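PDB 7CFU: DNA/pantothenate metabolism flavoprotein from Streptomyces sparsogenes DSM 40356, which probably catalyses the FMN-dependent oxidative decarboxylation of a cysteine residue in a peptide during natural-product biosynthesis. Local coordinates for residues A18-R23 / G49-R54. Numbering follows the deposited sequence.
Sequences ALAQVR and GVQEIR
Arg23 and Glu52 run side by side and point the same way where the segments 18-23 and 49-54 draw together. The carboxylate reaches only the aliphatic part of the arginine: Glu52 OE1 lies 3.2 Å from Arg23 CG. The charged ends do not pair, since Arg23 NE stays 5.0 Å from Glu52 OE1. Their planes are turned 47° apart. Glu52 is extended beyond CG, whereas Arg23 bends at chi3, which swings its guanidinium off the line of the chain. The guanidinium has its own partners: NE forms a salt bridge with Asp100, and Trp98 makes a cation-pi contact. The opposite charge of Glu52 may still add a weak, longer-range attraction.

At the other end, Gln51 lies against Ala20. Its CG is anti to the carbonyl carbon (chi1 -65°) and its chain runs straight on, bringing the amide to the methyl of Ala20. Gln51 NE2 approaches Ala20 CB at 3.6 Å, a van der Waals contact. Nearer the backbone, Gln51 CB sits 3.4 Å from Ala20 O. Gly49 leaves helix 37-48 with positive phi, and its carbonyl receives a CA-H...O contact, with Ala20 CA 3.5 Å from Gly49 O and 142° at the hydrogen. Val50 turns one methyl to the backbone, with CG1 3.7 Å from Val22 O. No hydrogen bond joins the two segments.

The contact joins the beginnings of two neighbouring parallel strands, 23-28 and 52-57, of a Rossmann-like flavoprotein sheet, and the loops that lead into them. Helix 37-48 makes the crossover between them. Strand pairing is carried by the backbone hydrogen bonds of Glu52 and Arg54 with Leu24. Leu19, Val22 and Val50 all rest on Leu195 of helix 187-199, while Arg23 bonds through its backbone to Asp100 and Val101, where strand 101-107 begins.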
loop_
_atom_site.group_PDB
_atom_site.type_symbol
_atom_site.label_atom_id
_atom_site.label_comp_id
_atom_site.label_asym_id
_atom_site.label_seq_id
_atom_site.Cartn_x
_atom_site.Cartn_y
_atom_site.Cartn_z
ATOM N N ALA A 18 2.705 51.533 -4.043
ATOM C CA ALA A 18 1.497 50.893 -4.556
ATOM C C ALA A 18 1.785 49.455 -4.991
ATOM O O ALA A 18 0.870 48.702 -5.329
ATOM C CB ALA A 18 0.924 51.695 -5.716
ATOM N N LEU A 19 3.066 49.081 -4.986
ATOM C CA LEU A 19 3.451 47.716 -5.319
ATOM C C LEU A 19 3.061 46.716 -4.242
ATOM O O LEU A 19 3.158 45.508 -4.484
ATOM C CB LEU A 19 4.958 47.624 -5.567
ATOM C CG LEU A 19 5.457 48.316 -6.833
ATOM C CD1 LEU A 19 6.871 47.859 -7.180
ATOM C CD2 LEU A 19 4.505 48.073 -7.985
ATOM N N ALA A 20 2.637 47.184 -3.064
ATOM C CA ALA A 20 2.325 46.286 -1.958
ATOM C C ALA A 20 0.990 45.577 -2.130
ATOM O O ALA A 20 0.755 44.562 -1.464
ATOM C CB ALA A 20 2.333 47.059 -0.639
ATOM N N GLN A 21 0.117 46.077 -3.000
ATOM C CA GLN A 21 -1.164 45.442 -3.270
ATOM C C GLN A 21 -1.169 44.650 -4.573
ATOM O O GLN A 21 -2.204 44.080 -4.932
ATOM C CB GLN A 21 -2.287 46.487 -3.294
ATOM C CG GLN A 21 -2.497 47.233 -1.978
ATOM C CD GLN A 21 -1.550 48.410 -1.802
ATOM O OE1 GLN A 21 -0.691 48.669 -2.650
ATOM N NE2 GLN A 21 -1.706 49.132 -0.696
ATOM N N VAL A 22 -0.047 44.601 -5.292
ATOM C CA VAL A 22 0.018 43.802 -6.508
ATOM C C VAL A 22 0.075 42.329 -6.128
ATOM O O VAL A 22 0.912 41.910 -5.316
ATOM C CB VAL A 22 1.230 44.209 -7.362
ATOM C CG1 VAL A 22 1.347 43.311 -8.590
ATOM C CG2 VAL A 22 1.125 45.664 -7.781
ATOM N N ARG A 23 -0.828 41.537 -6.700
ATOM C CA ARG A 23 -0.898 40.109 -6.409
ATOM C C ARG A 23 0.005 39.371 -7.394
ATOM O O ARG A 23 -0.273 39.329 -8.600
ATOM C CB ARG A 23 -2.339 39.621 -6.478
ATOM C CG ARG A 23 -3.210 40.267 -5.410
ATOM C CD ARG A 23 -4.682 39.953 -5.551
ATOM N NE ARG A 23 -5.243 40.360 -6.833
ATOM C CZ ARG A 23 -6.525 40.212 -7.163
ATOM N NH1 ARG A 23 -7.377 39.676 -6.294
ATOM N NH2 ARG A 23 -6.957 40.601 -8.360
ATOM N N GLY A 49 9.020 45.013 -1.978
ATOM C CA GLY A 49 7.865 45.315 -1.160
ATOM C C GLY A 49 6.581 44.604 -1.535
ATOM O O GLY A 49 5.508 45.033 -1.095
ATOM N N VAL A 50 6.650 43.529 -2.323
ATOM C CA VAL A 50 5.450 42.765 -2.642
ATOM C C VAL A 50 4.987 42.013 -1.403
ATOM O O VAL A 50 5.798 41.469 -0.642
ATOM C CB VAL A 50 5.702 41.797 -3.810
ATOM C CG1 VAL A 50 4.400 41.133 -4.222
ATOM C CG2 VAL A 50 6.339 42.526 -4.979
ATOM N N GLN A 51 3.676 41.996 -1.179
ATOM C CA GLN A 51 3.117 41.375 0.014
ATOM C C GLN A 51 2.345 40.089 -0.235
ATOM O O GLN A 51 2.477 39.153 0.550
ATOM C CB GLN A 51 2.224 42.384 0.749
ATOM C CG GLN A 51 3.023 43.559 1.293
ATOM C CD GLN A 51 2.190 44.520 2.112
ATOM O OE1 GLN A 51 0.980 44.343 2.270
ATOM N NE2 GLN A 51 2.835 45.564 2.622
ATOM N N GLU A 52 1.548 39.991 -1.297
ATOM C CA GLU A 52 0.765 38.782 -1.559
ATOM C C GLU A 52 1.428 38.011 -2.701
ATOM O O GLU A 52 1.404 38.453 -3.856
ATOM C CB GLU A 52 -0.691 39.099 -1.897
ATOM C CG GLU A 52 -1.490 39.718 -0.758
ATOM C CD GLU A 52 -2.944 39.974 -1.142
ATOM O OE1 GLU A 52 -3.326 39.719 -2.305
ATOM O OE2 GLU A 52 -3.705 40.459 -0.282
ATOM N N ILE A 53 2.036 36.874 -2.371
ATOM C CA ILE A 53 2.725 36.024 -3.336
ATOM C C ILE A 53 2.198 34.605 -3.177
ATOM O O ILE A 53 2.262 34.043 -2.080
ATOM C CB ILE A 53 4.250 36.058 -3.139
ATOM C CG1 ILE A 53 4.785 37.482 -3.271
ATOM C CG2 ILE A 53 4.943 35.114 -4.121
ATOM C CD1 ILE A 53 6.248 37.597 -2.941
ATOM N N ARG A 54 1.659 34.032 -4.261
ATOM C CA ARG A 54 1.227 32.636 -4.295
ATOM C C ARG A 54 2.017 31.873 -5.357
ATOM O O ARG A 54 2.238 32.385 -6.460
ATOM C CB ARG A 54 -0.271 32.519 -4.596
ATOM C CG ARG A 54 -1.175 33.136 -3.539
ATOM C CD ARG A 54 -2.647 32.925 -3.868
ATOM N NE ARG A 54 -3.504 33.447 -2.806
ATOM C CZ ARG A 54 -3.842 32.776 -1.706
ATOM N NH1 ARG A 54 -3.395 31.541 -1.509
ATOM N NH2 ARG A 54 -4.628 33.346 -0.798
#